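Local coordinates for protein kinase domain-containing protein (Chaetomium thermophilum, PDB 6Z3U) that probably phosphorylates serine and threonine residues of proteins, including the RNA polymerase II C-terminal repeats, as the kinase subunit of the CDK-activating (CAK) complex, at residues Leu142-Glu147 / Leu241-Ala246; Trp340-Tyr345 / Gly356-Trp361; Ile121-Val126 / Ser162-Asn167; Gly178-Leu183 / Leu226-Asp231. One frame throughout, in Å; residues are numbered along the deposited sequence.

Interaction 1: Leu142-Glu147 / Leu241-Ala246; sequences LKYLRE and LARSFA
Two first torsions of nearly the same value set up this contact: Tyr-144 holds CG anti to its carbonyl carbon (chi1 -65°), and Ser-244 holds OG likewise anti to its own (chi1 -66°). The phenol leaves helix 136-148 toward the segment 241-246 and ends beside the serine, where the two hydroxyls form a hydrogen bond, Tyr-144 OH to Ser-244 OG at 3.1 Å. Ser-244 OG lies near the plane of the phenol, at the ring edge by CE1, whereas Ala-242 approaches the ring obliquely, its CB 3.5 Å from Tyr-144 CD2. The phenol thus lies along three residues of the passing backbone, Ala-242 to Ser-244, and is held at its tip by the hydroxyl bond. Lys-143 runs fully extended alongside, with CG anti to the backbone N (chi1 176°), and lays its CD 3.6 Å above the plane of the Tyr-144 ring, toward the rim. Its ammonium continues to Ala-146 O of the cyclin chain, so one helical turn faces both the kinase body and the activating subunit. Arg-243 turns away and bonds back through NH1 to Ser-244 O at 3.0 Å. Backbone pairing of Arg-243 with Leu-217 and of Phe-245 with Phe-215 anchors the same segment. Such docking of the cyclin-bound helix C on the start of the activation segment, just past the DFG motif, belongs to the regulatory core of the cyclin-dependent kinase fold.

Interaction 2: Trp340-Tyr345 / Gly356-Trp361; sequences WGKDAY and GVDLLW
Helix 353-363 is helix H of the kinase C-lobe, and here it receives the segment 340-345, which lies between helices G and H, the region where CMGC kinases carry their insert. The indole of Trp-361 is the centrepiece, with CG anti to the backbone N (chi1 176°), and different groups occupy its face and edge. Lys-342 crosses it at about a right angle and sets CG over the six-membered ring, 4.0 Å from the centroid, a CH-pi contact. At the edge, the pyrrole side of the indole is turned toward the face of Tyr-345 in an offset edge-to-face pair, the planes 72° apart and Trp-361 CD1 3.4 Å from Tyr-345 CE1. Trp-361 NE1 also donates to Trp-340 O at 3.2 Å, meeting a lone pair in the carbonyl plane, which fixes the rotation of the indole. An alanine in place of Trp-361 would probably loosen the insert on helix H, since the CH-pi contact, the aromatic pair and this bond would all go. Val-357 and Leu-360 complete the apolar side against Tyr-345, with Val-357 CG1 3.4 Å from Tyr-345 CB. Asp-358 shares its charge: OD2 is held by His-380 and Arg-362, while OD1 takes the salt bridge from the insert. There Lys-342, lying side by side with the aspartate, brings NZ to 2.6 Å from Asp-358 OD1, nearly along the C-O axis.

Interaction 3: Ile121-Val126 / Ser162-Asn167; sequences IKKIKV and SSKDQN
Lys-123 and Asp-165 reach toward each other tip to tip across this contact, the lysine as a fully extended chain and the aspartate from a tight turn. Lys-123 CG lies anti to the backbone N (chi1 -176°), and its ammonium ends 3.5 Å from Asp-165 OD1, a long salt bridge. Ser-163 joins the pair: its OG donates to Asp-165 OD1 and takes a weak hydrogen bond from Lys-123 NZ, so hydroxyl and carboxylate, themselves bonded, offer the ammonium two loose partners. Lys-164 crosses the Lys-123 side chain at about a right angle and puts its NZ 3.4 Å from Lys-123 NZ. The carboxylate would be expected to ease that like-charge approach. Farther along, Asn-167 presses its side chain against the end of the other segment, CB 3.7 Å from Ile-124 O and ND2 3.6 Å from Lys-125 CA, while Val-126 CB lies over Gln-166 O at 3.9 Å. The turn itself is type I from Ser-163 to Gln-166, and the left-handed backbone of Gln-166 (phi 58°) makes a G1 bulge, with Ser-163 N bonded to Asn-167 O. Lys-122, the residue before Lys-123 and like it predicted to bind ATP, instead meets Glu-141 of helix 136-148. The turn links strands 157-162 and 168-172 of the N-lobe sheet, sits beside strand 118-124, and touches Lys-89 of helix 80-89 and Gln-177 of the cyclin chain.

Interaction 4: Gly178-Leu183 / Leu226-Asp231; sequences GDLEML and LLIAAD
Ile-228 threads its side chain from strand 226-228 into the start of the segment 178-183. Its CB lies 3.7 Å from Gly-178 O, whose carbonyl also accepts the hydrogen bond from Ile-228 N at 2.8 Å. CG1, anti to the carbonyl carbon (chi1 -47°), lies 3.6 Å from Gly-178 O and passes Asp-179 CA. The extended tip, CD1, comes 3.4 Å from Asp-179 O and there packs against the leucines of the helix, 3.9 Å from Leu-183 CD1, which meets it tip to tip, and 4.0 Å from Leu-180 CD1, whose side chain crosses at about a right angle. This is the point where the chain leaving the hinge of the kinase fold begins the first C-lobe helix, 180-185: Asp-179 is its N-cap, its OD1 taking Met-182 N at 3.0 Å nearly along the C-O axis, and the two residues form a capping box. An alanine in place of Ile-228 would probably weaken this seat, because the CG1 and CD1 contacts with Asp-179, Leu-180 and Leu-183 would be lost. Asp-179 and Leu-227 form a single backbone bridge, flanked by a weak bond from Leu-180 N to Leu-226 O. Trp-200 of helix 194-213 packs on both Leu-180 and Leu-183.

The four contacts trace the kinase from one lobe to the other without touching. Interaction 3 lies in the N-lobe, on the strand that holds Lys-122 and Lys-123, both predicted to bind ATP, and its nearest atoms come within about 6 Å of interaction 1, where helix 136-148 meets the activation segment. Ala-242 of interaction 1 has its side chain about 8 Å from that of Asp-220, the predicted proton acceptor. Interaction 4 closes within the chain loop that interaction 1 spans, and its Leu-227 is about 8 Å, side chain to side chain, from Lys-122. Interaction 2 stands apart in the C-lobe, centres about 47 Å from interaction 3, away from the catalytic cleft.

Interaction 1: Leu142-Glu147 / Leu241-Ala246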
# COMPACT_ATOMS: atom_id res chain seq x y z
N LEU B 142 0.85 7.99 -1.37
CA LEU B 142 -0.08 8.14 -0.26
C LEU B 142 -0.23 6.83 0.51
O LEU B 142 -0.34 6.84 1.74
CB LEU B 142 -1.44 8.60 -0.80
CG LEU B 142 -2.29 9.50 0.10
CD1 LEU B 142 -1.47 10.66 0.64
CD2 LEU B 142 -3.49 10.01 -0.67
N LYS B 143 -0.23 5.70 -0.20
CA LYS B 143 -0.43 4.41 0.45
C LYS B 143 0.83 3.95 1.18
O LYS B 143 0.78 3.63 2.37
CB LYS B 143 -0.85 3.38 -0.60
CG LYS B 143 -0.98 1.95 -0.07
CD LYS B 143 -1.27 0.97 -1.21
CE LYS B 143 -1.41 -0.46 -0.70
NZ LYS B 143 -1.54 -1.44 -1.81
N TYR B 144 1.96 3.92 0.48
CA TYR B 144 3.13 3.23 1.02
C TYR B 144 3.94 4.09 1.98
O TYR B 144 4.56 3.55 2.91
CB TYR B 144 4.01 2.74 -0.14
CG TYR B 144 3.33 1.69 -0.98
CD1 TYR B 144 2.77 0.56 -0.40
CD2 TYR B 144 3.23 1.83 -2.36
CE1 TYR B 144 2.14 -0.41 -1.16
CE2 TYR B 144 2.59 0.87 -3.13
CZ TYR B 144 2.05 -0.25 -2.52
OH TYR B 144 1.43 -1.21 -3.28
N LEU B 145 3.95 5.41 1.79
CA LEU B 145 4.63 6.26 2.76
C LEU B 145 3.98 6.16 4.13
O LEU B 145 4.66 6.21 5.16
CB LEU B 145 4.64 7.71 2.27
CG LEU B 145 5.58 8.01 1.09
CD1 LEU B 145 5.42 9.46 0.65
CD2 LEU B 145 7.02 7.73 1.46
N ARG B 146 2.65 6.02 4.17
CA ARG B 146 1.97 5.79 5.44
C ARG B 146 2.27 4.40 5.98
O ARG B 146 2.42 4.21 7.19
CB ARG B 146 0.47 5.99 5.26
CG ARG B 146 -0.36 5.62 6.48
CD ARG B 146 0.03 6.45 7.69
NE ARG B 146 -0.69 6.05 8.90
CZ ARG B 146 -0.34 5.02 9.67
NH1 ARG B 146 0.71 4.28 9.35
NH2 ARG B 146 -1.05 4.73 10.74
N GLU B 147 2.37 3.41 5.08
CA GLU B 147 2.62 2.04 5.51
C GLU B 147 4.00 1.89 6.13
O GLU B 147 4.16 1.21 7.15
CB GLU B 147 2.47 1.10 4.31
CG GLU B 147 1.56 -0.10 4.55
CD GLU B 147 1.23 -0.83 3.26
OE1 GLU B 147 1.50 -2.05 3.17
OE2 GLU B 147 0.70 -0.19 2.33
N LEU B 241 6.64 4.56 -7.86
CA LEU B 241 6.60 3.31 -8.61
C LEU B 241 6.49 2.09 -7.70
O LEU B 241 6.56 0.96 -8.19
CB LEU B 241 7.84 3.18 -9.50
CG LEU B 241 7.84 4.01 -10.79
CD1 LEU B 241 9.09 3.71 -11.59
CD2 LEU B 241 6.62 3.71 -11.62
N ALA B 242 6.29 2.29 -6.40
CA ALA B 242 6.29 1.19 -5.46
C ALA B 242 5.07 0.29 -5.68
O ALA B 242 4.08 0.68 -6.30
CB ALA B 242 6.29 1.71 -4.03
N ARG B 243 5.17 -0.93 -5.15
CA ARG B 243 4.06 -1.87 -5.21
C ARG B 243 4.24 -2.93 -4.14
O ARG B 243 5.37 -3.31 -3.81
CB ARG B 243 3.98 -2.53 -6.60
CG ARG B 243 2.68 -3.28 -6.87
CD ARG B 243 2.93 -4.57 -7.62
NE ARG B 243 1.70 -5.11 -8.21
CZ ARG B 243 0.78 -5.79 -7.54
NH1 ARG B 243 0.93 -6.02 -6.24
NH2 ARG B 243 -0.30 -6.24 -8.16
N SER B 244 3.12 -3.40 -3.60
CA SER B 244 3.15 -4.48 -2.62
C SER B 244 3.55 -5.79 -3.29
O SER B 244 3.31 -5.99 -4.49
CB SER B 244 1.79 -4.63 -1.95
OG SER B 244 1.46 -3.49 -1.17
N PHE B 245 4.13 -6.68 -2.51
CA PHE B 245 4.51 -7.99 -3.02
C PHE B 245 3.32 -8.68 -3.66
O PHE B 245 2.29 -8.91 -3.01
CB PHE B 245 5.07 -8.86 -1.89
CG PHE B 245 6.44 -8.46 -1.43
CD1 PHE B 245 7.03 -7.28 -1.85
CD2 PHE B 245 7.16 -9.28 -0.57
CE1 PHE B 245 8.29 -6.92 -1.42
CE2 PHE B 245 8.42 -8.93 -0.14
CZ PHE B 245 8.99 -7.75 -0.57
N ALA B 246 3.45 -9.01 -4.94
CA ALA B 246 2.38 -9.68 -5.66
C ALA B 246 2.27 -11.14 -5.24
O ALA B 246 3.25 -11.76 -4.82
CB ALA B 246 2.61 -9.59 -7.17

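Interaction 2: Trp340-Tyr345 / Gly356-Trp361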
# COMPACT_ATOMS: atom_id res chain seq x y z
N TRP B 340 32.18 -12.50 -14.40
CA TRP B 340 33.34 -12.10 -13.61
C TRP B 340 33.15 -12.46 -12.14
O TRP B 340 32.07 -12.29 -11.58
CB TRP B 340 33.56 -10.59 -13.75
CG TRP B 340 33.68 -10.11 -15.16
CD1 TRP B 340 32.75 -9.40 -15.86
CD2 TRP B 340 34.79 -10.30 -16.04
NE1 TRP B 340 33.22 -9.14 -17.12
CE2 TRP B 340 34.47 -9.68 -17.26
CE3 TRP B 340 36.04 -10.93 -15.91
CZ2 TRP B 340 35.34 -9.67 -18.35
CZ3 TRP B 340 36.90 -10.92 -16.99
CH2 TRP B 340 36.54 -10.29 -18.20
N GLY B 341 34.23 -12.94 -11.52
CA GLY B 341 34.21 -13.28 -10.11
C GLY B 341 34.60 -12.10 -9.23
O GLY B 341 34.88 -11.00 -9.70
N LYS B 342 34.63 -12.36 -7.92
CA LYS B 342 34.95 -11.30 -6.96
C LYS B 342 36.27 -10.64 -7.29
O LYS B 342 36.39 -9.41 -7.22
CB LYS B 342 34.97 -11.86 -5.54
CG LYS B 342 33.64 -12.43 -5.07
CD LYS B 342 33.74 -13.01 -3.66
CE LYS B 342 32.53 -13.90 -3.34
NZ LYS B 342 32.63 -14.58 -2.02
N ASP B 343 37.29 -11.43 -7.64
CA ASP B 343 38.61 -10.86 -7.89
C ASP B 343 38.55 -9.82 -9.00
O ASP B 343 39.20 -8.77 -8.91
CB ASP B 343 39.60 -11.97 -8.23
CG ASP B 343 39.79 -12.95 -7.09
OD1 ASP B 343 39.08 -12.80 -6.07
OD2 ASP B 343 40.64 -13.85 -7.22
N ALA B 344 37.76 -10.08 -10.04
CA ALA B 344 37.73 -9.17 -11.18
C ALA B 344 37.22 -7.79 -10.78
O ALA B 344 37.59 -6.79 -11.39
CB ALA B 344 36.85 -9.75 -12.29
N TYR B 345 36.37 -7.72 -9.75
CA TYR B 345 35.84 -6.43 -9.31
C TYR B 345 36.83 -5.66 -8.45
O TYR B 345 36.68 -4.45 -8.29
CB TYR B 345 34.55 -6.64 -8.51
CG TYR B 345 33.38 -7.09 -9.35
CD1 TYR B 345 33.28 -8.40 -9.79
CD2 TYR B 345 32.36 -6.22 -9.69
CE1 TYR B 345 32.21 -8.83 -10.56
CE2 TYR B 345 31.28 -6.63 -10.44
CZ TYR B 345 31.21 -7.93 -10.87
OH TYR B 345 30.15 -8.35 -11.63
N GLY B 356 34.12 -5.41 1.06
CA GLY B 356 33.18 -4.54 0.38
C GLY B 356 32.87 -5.03 -1.02
O GLY B 356 31.70 -5.07 -1.43
N VAL B 357 33.90 -5.44 -1.77
CA VAL B 357 33.66 -5.96 -3.11
C VAL B 357 32.94 -7.30 -3.04
O VAL B 357 32.23 -7.68 -3.98
CB VAL B 357 35.00 -6.07 -3.87
CG1 VAL B 357 34.82 -6.87 -5.15
CG2 VAL B 357 35.53 -4.67 -4.18
N ASP B 358 33.09 -8.03 -1.93
CA ASP B 358 32.31 -9.25 -1.74
C ASP B 358 30.82 -8.92 -1.73
O ASP B 358 30.02 -9.57 -2.40
CB ASP B 358 32.73 -9.94 -0.44
CG ASP B 358 32.01 -11.26 -0.22
OD1 ASP B 358 32.29 -12.21 -0.97
OD2 ASP B 358 31.19 -11.34 0.71
N LEU B 359 30.44 -7.89 -0.97
CA LEU B 359 29.04 -7.47 -0.92
C LEU B 359 28.57 -6.98 -2.28
O LEU B 359 27.49 -7.36 -2.75
CB LEU B 359 28.86 -6.38 0.14
CG LEU B 359 27.45 -5.85 0.36
CD1 LEU B 359 26.54 -6.98 0.81
CD2 LEU B 359 27.44 -4.72 1.37
N LEU B 360 29.37 -6.12 -2.93
CA LEU B 360 28.99 -5.61 -4.25
C LEU B 360 28.71 -6.75 -5.21
O LEU B 360 27.71 -6.74 -5.93
CB LEU B 360 30.11 -4.72 -4.79
CG LEU B 360 29.76 -3.58 -5.75
CD1 LEU B 360 30.87 -3.41 -6.78
CD2 LEU B 360 28.42 -3.76 -6.45
N TRP B 361 29.59 -7.75 -5.23
CA TRP B 361 29.45 -8.86 -6.17
C TRP B 361 28.20 -9.68 -5.90
O TRP B 361 27.58 -10.19 -6.83
CB TRP B 361 30.70 -9.74 -6.11
CG TRP B 361 30.64 -10.96 -6.95
CD1 TRP B 361 30.86 -11.04 -8.30
CD2 TRP B 361 30.37 -12.29 -6.51
NE1 TRP B 361 30.73 -12.34 -8.72
CE2 TRP B 361 30.43 -13.13 -7.64
CE3 TRP B 361 30.07 -12.85 -5.27
CZ2 TRP B 361 30.20 -14.50 -7.56
CZ3 TRP B 361 29.85 -14.21 -5.19
CH2 TRP B 361 29.91 -15.02 -6.33

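Interaction 3: Ile121-Val126 / Ser162-Asn167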
# COMPACT_ATOMS: atom_id res chain seq x y z
N ILE B 121 6.04 20.88 2.51
CA ILE B 121 4.68 20.64 2.05
C ILE B 121 4.73 20.46 0.55
O ILE B 121 4.96 21.42 -0.20
CB ILE B 121 3.73 21.78 2.44
CG1 ILE B 121 3.79 22.05 3.94
CG2 ILE B 121 2.31 21.43 2.02
CD1 ILE B 121 3.16 23.36 4.35
N LYS B 122 4.50 19.24 0.08
CA LYS B 122 4.43 18.95 -1.34
C LYS B 122 2.98 19.09 -1.78
O LYS B 122 2.11 18.34 -1.33
CB LYS B 122 4.96 17.55 -1.66
CG LYS B 122 4.92 17.21 -3.15
CD LYS B 122 5.21 15.74 -3.43
CE LYS B 122 6.68 15.41 -3.27
NZ LYS B 122 6.96 13.99 -3.64
N LYS B 123 2.72 20.06 -2.65
CA LYS B 123 1.38 20.31 -3.16
C LYS B 123 1.28 19.58 -4.50
O LYS B 123 1.79 20.05 -5.52
CB LYS B 123 1.10 21.80 -3.31
CG LYS B 123 -0.32 22.11 -3.76
CD LYS B 123 -0.70 23.55 -3.44
CE LYS B 123 -2.17 23.81 -3.74
NZ LYS B 123 -2.61 25.15 -3.24
N ILE B 124 0.63 18.43 -4.48
CA ILE B 124 0.46 17.61 -5.67
C ILE B 124 -0.69 18.19 -6.48
O ILE B 124 -1.82 18.31 -5.98
CB ILE B 124 0.20 16.14 -5.31
CG1 ILE B 124 1.33 15.60 -4.43
CG2 ILE B 124 0.06 15.30 -6.57
CD1 ILE B 124 1.02 14.26 -3.81
N LYS B 125 -0.42 18.56 -7.72
CA LYS B 125 -1.46 19.11 -8.59
C LYS B 125 -2.26 17.92 -9.10
O LYS B 125 -1.88 17.26 -10.07
CB LYS B 125 -0.85 19.92 -9.72
CG LYS B 125 0.07 21.04 -9.25
CD LYS B 125 0.49 21.95 -10.39
CE LYS B 125 1.41 23.06 -9.91
NZ LYS B 125 1.65 24.10 -10.95
N VAL B 126 -3.38 17.65 -8.42
CA VAL B 126 -4.22 16.49 -8.75
C VAL B 126 -4.53 16.46 -10.24
O VAL B 126 -4.75 15.38 -10.81
CB VAL B 126 -5.50 16.51 -7.89
CG1 VAL B 126 -6.75 16.21 -8.73
CG2 VAL B 126 -5.38 15.52 -6.74
N SER B 162 -6.32 18.00 2.28
CA SER B 162 -6.78 18.45 0.98
C SER B 162 -6.86 19.98 0.97
O SER B 162 -7.24 20.60 1.97
CB SER B 162 -8.14 17.85 0.64
OG SER B 162 -9.11 18.21 1.61
N SER B 163 -6.51 20.57 -0.17
CA SER B 163 -6.45 22.02 -0.31
C SER B 163 -7.81 22.58 -0.72
O SER B 163 -8.72 21.85 -1.12
CB SER B 163 -5.38 22.40 -1.33
OG SER B 163 -5.34 23.79 -1.55
N LYS B 164 -7.94 23.90 -0.61
CA LYS B 164 -9.18 24.56 -1.01
C LYS B 164 -9.46 24.35 -2.50
O LYS B 164 -10.62 24.25 -2.90
CB LYS B 164 -9.13 26.06 -0.67
CG LYS B 164 -8.18 26.92 -1.53
CD LYS B 164 -6.71 26.72 -1.18
CE LYS B 164 -5.82 27.65 -1.98
NZ LYS B 164 -4.38 27.49 -1.62
N ASP B 165 -8.41 24.28 -3.32
CA ASP B 165 -8.55 24.07 -4.76
C ASP B 165 -8.60 22.59 -5.13
O ASP B 165 -8.27 22.23 -6.26
CB ASP B 165 -7.40 24.76 -5.50
CG ASP B 165 -6.04 24.17 -5.16
OD1 ASP B 165 -5.81 23.83 -3.98
OD2 ASP B 165 -5.20 24.05 -6.07
N GLN B 166 -9.02 21.73 -4.19
CA GLN B 166 -9.16 20.30 -4.45
C GLN B 166 -7.84 19.68 -4.90
O GLN B 166 -7.81 18.80 -5.76
CB GLN B 166 -10.27 20.04 -5.46
CG GLN B 166 -11.61 20.63 -5.06
CD GLN B 166 -12.09 20.13 -3.70
OE1 GLN B 166 -12.23 18.93 -3.48
NE2 GLN B 166 -12.33 21.06 -2.78
N ASN B 167 -6.75 20.13 -4.31
CA ASN B 167 -5.43 19.57 -4.56
C ASN B 167 -4.96 18.79 -3.34
O ASN B 167 -5.42 19.00 -2.22
CB ASN B 167 -4.41 20.67 -4.89
CG ASN B 167 -4.34 20.95 -6.38
OD1 ASN B 167 -5.20 20.52 -7.15
ND2 ASN B 167 -3.30 21.67 -6.79

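Interaction 4: Gly178-Leu183 / Leu226-Asp231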
# COMPACT_ATOMS: atom_id res chain seq x y z
N GLY B 178 19.81 18.08 0.63
CA GLY B 178 19.81 17.58 -0.73
C GLY B 178 19.71 16.08 -0.83
O GLY B 178 19.01 15.44 -0.04
N ASP B 179 20.41 15.50 -1.80
CA ASP B 179 20.38 14.06 -2.04
C ASP B 179 21.80 13.57 -2.30
O ASP B 179 22.76 14.35 -2.29
CB ASP B 179 19.44 13.72 -3.20
CG ASP B 179 19.78 14.48 -4.47
OD1 ASP B 179 20.95 14.44 -4.89
OD2 ASP B 179 18.86 15.11 -5.04
N LEU B 180 21.93 12.27 -2.54
CA LEU B 180 23.24 11.66 -2.74
C LEU B 180 23.78 11.84 -4.15
O LEU B 180 24.99 11.74 -4.35
CB LEU B 180 23.17 10.17 -2.41
CG LEU B 180 24.22 9.64 -1.44
CD1 LEU B 180 24.17 10.39 -0.13
CD2 LEU B 180 24.02 8.15 -1.21
N GLU B 181 22.91 12.09 -5.13
CA GLU B 181 23.39 12.30 -6.49
C GLU B 181 24.24 13.56 -6.57
O GLU B 181 25.34 13.55 -7.14
CB GLU B 181 22.22 12.40 -7.47
CG GLU B 181 22.63 12.28 -8.92
CD GLU B 181 21.88 13.23 -9.83
OE1 GLU B 181 21.00 12.76 -10.59
OE2 GLU B 181 22.16 14.44 -9.77
N MET B 182 23.76 14.66 -5.99
CA MET B 182 24.48 15.92 -6.10
C MET B 182 25.81 15.87 -5.35
O MET B 182 26.77 16.53 -5.76
CB MET B 182 23.61 17.07 -5.57
CG MET B 182 23.13 16.90 -4.14
SD MET B 182 22.01 18.22 -3.62
CE MET B 182 20.82 18.25 -4.96
N LEU B 183 25.89 15.10 -4.27
CA LEU B 183 27.19 14.90 -3.63
C LEU B 183 28.13 14.14 -4.56
O LEU B 183 29.29 14.53 -4.74
CB LEU B 183 27.02 14.14 -2.31
CG LEU B 183 26.33 14.87 -1.16
CD1 LEU B 183 26.50 14.07 0.12
CD2 LEU B 183 26.86 16.27 -0.98
N LEU B 226 17.55 9.54 -3.02
CA LEU B 226 18.07 9.36 -1.66
C LEU B 226 18.31 10.74 -1.06
O LEU B 226 19.37 11.34 -1.25
CB LEU B 226 19.34 8.52 -1.67
CG LEU B 226 19.15 7.07 -2.13
CD1 LEU B 226 20.47 6.41 -2.48
CD2 LEU B 226 18.44 6.29 -1.05
N LEU B 227 17.32 11.25 -0.33
CA LEU B 227 17.40 12.56 0.28
C LEU B 227 18.12 12.49 1.62
O LEU B 227 18.19 11.44 2.26
CB LEU B 227 16.00 13.14 0.45
CG LEU B 227 15.11 13.04 -0.79
CD1 LEU B 227 13.82 13.80 -0.59
CD2 LEU B 227 15.84 13.55 -2.02
N ILE B 228 18.66 13.63 2.05
CA ILE B 228 19.53 13.71 3.22
C ILE B 228 18.92 14.67 4.23
O ILE B 228 18.57 15.81 3.89
CB ILE B 228 20.95 14.18 2.84
CG1 ILE B 228 21.46 13.39 1.62
CG2 ILE B 228 21.90 13.96 4.00
CD1 ILE B 228 22.75 13.94 1.05
N ALA B 229 18.81 14.23 5.48
CA ALA B 229 18.26 15.05 6.55
C ALA B 229 19.31 16.03 7.08
O ALA B 229 20.49 15.97 6.73
CB ALA B 229 17.74 14.17 7.68
N ALA B 230 18.85 16.94 7.94
CA ALA B 230 19.74 17.94 8.51
C ALA B 230 20.84 17.32 9.36
O ALA B 230 21.96 17.85 9.42
CB ALA B 230 18.94 18.94 9.35
N ASP B 231 20.56 16.20 10.02
CA ASP B 231 21.55 15.55 10.87
C ASP B 231 22.48 14.64 10.09
O ASP B 231 23.43 14.10 10.69
CB ASP B 231 20.86 14.75 11.98
CG ASP B 231 20.04 13.61 11.43
OD1 ASP B 231 19.88 13.52 10.20
OD2 ASP B 231 19.55 12.78 12.24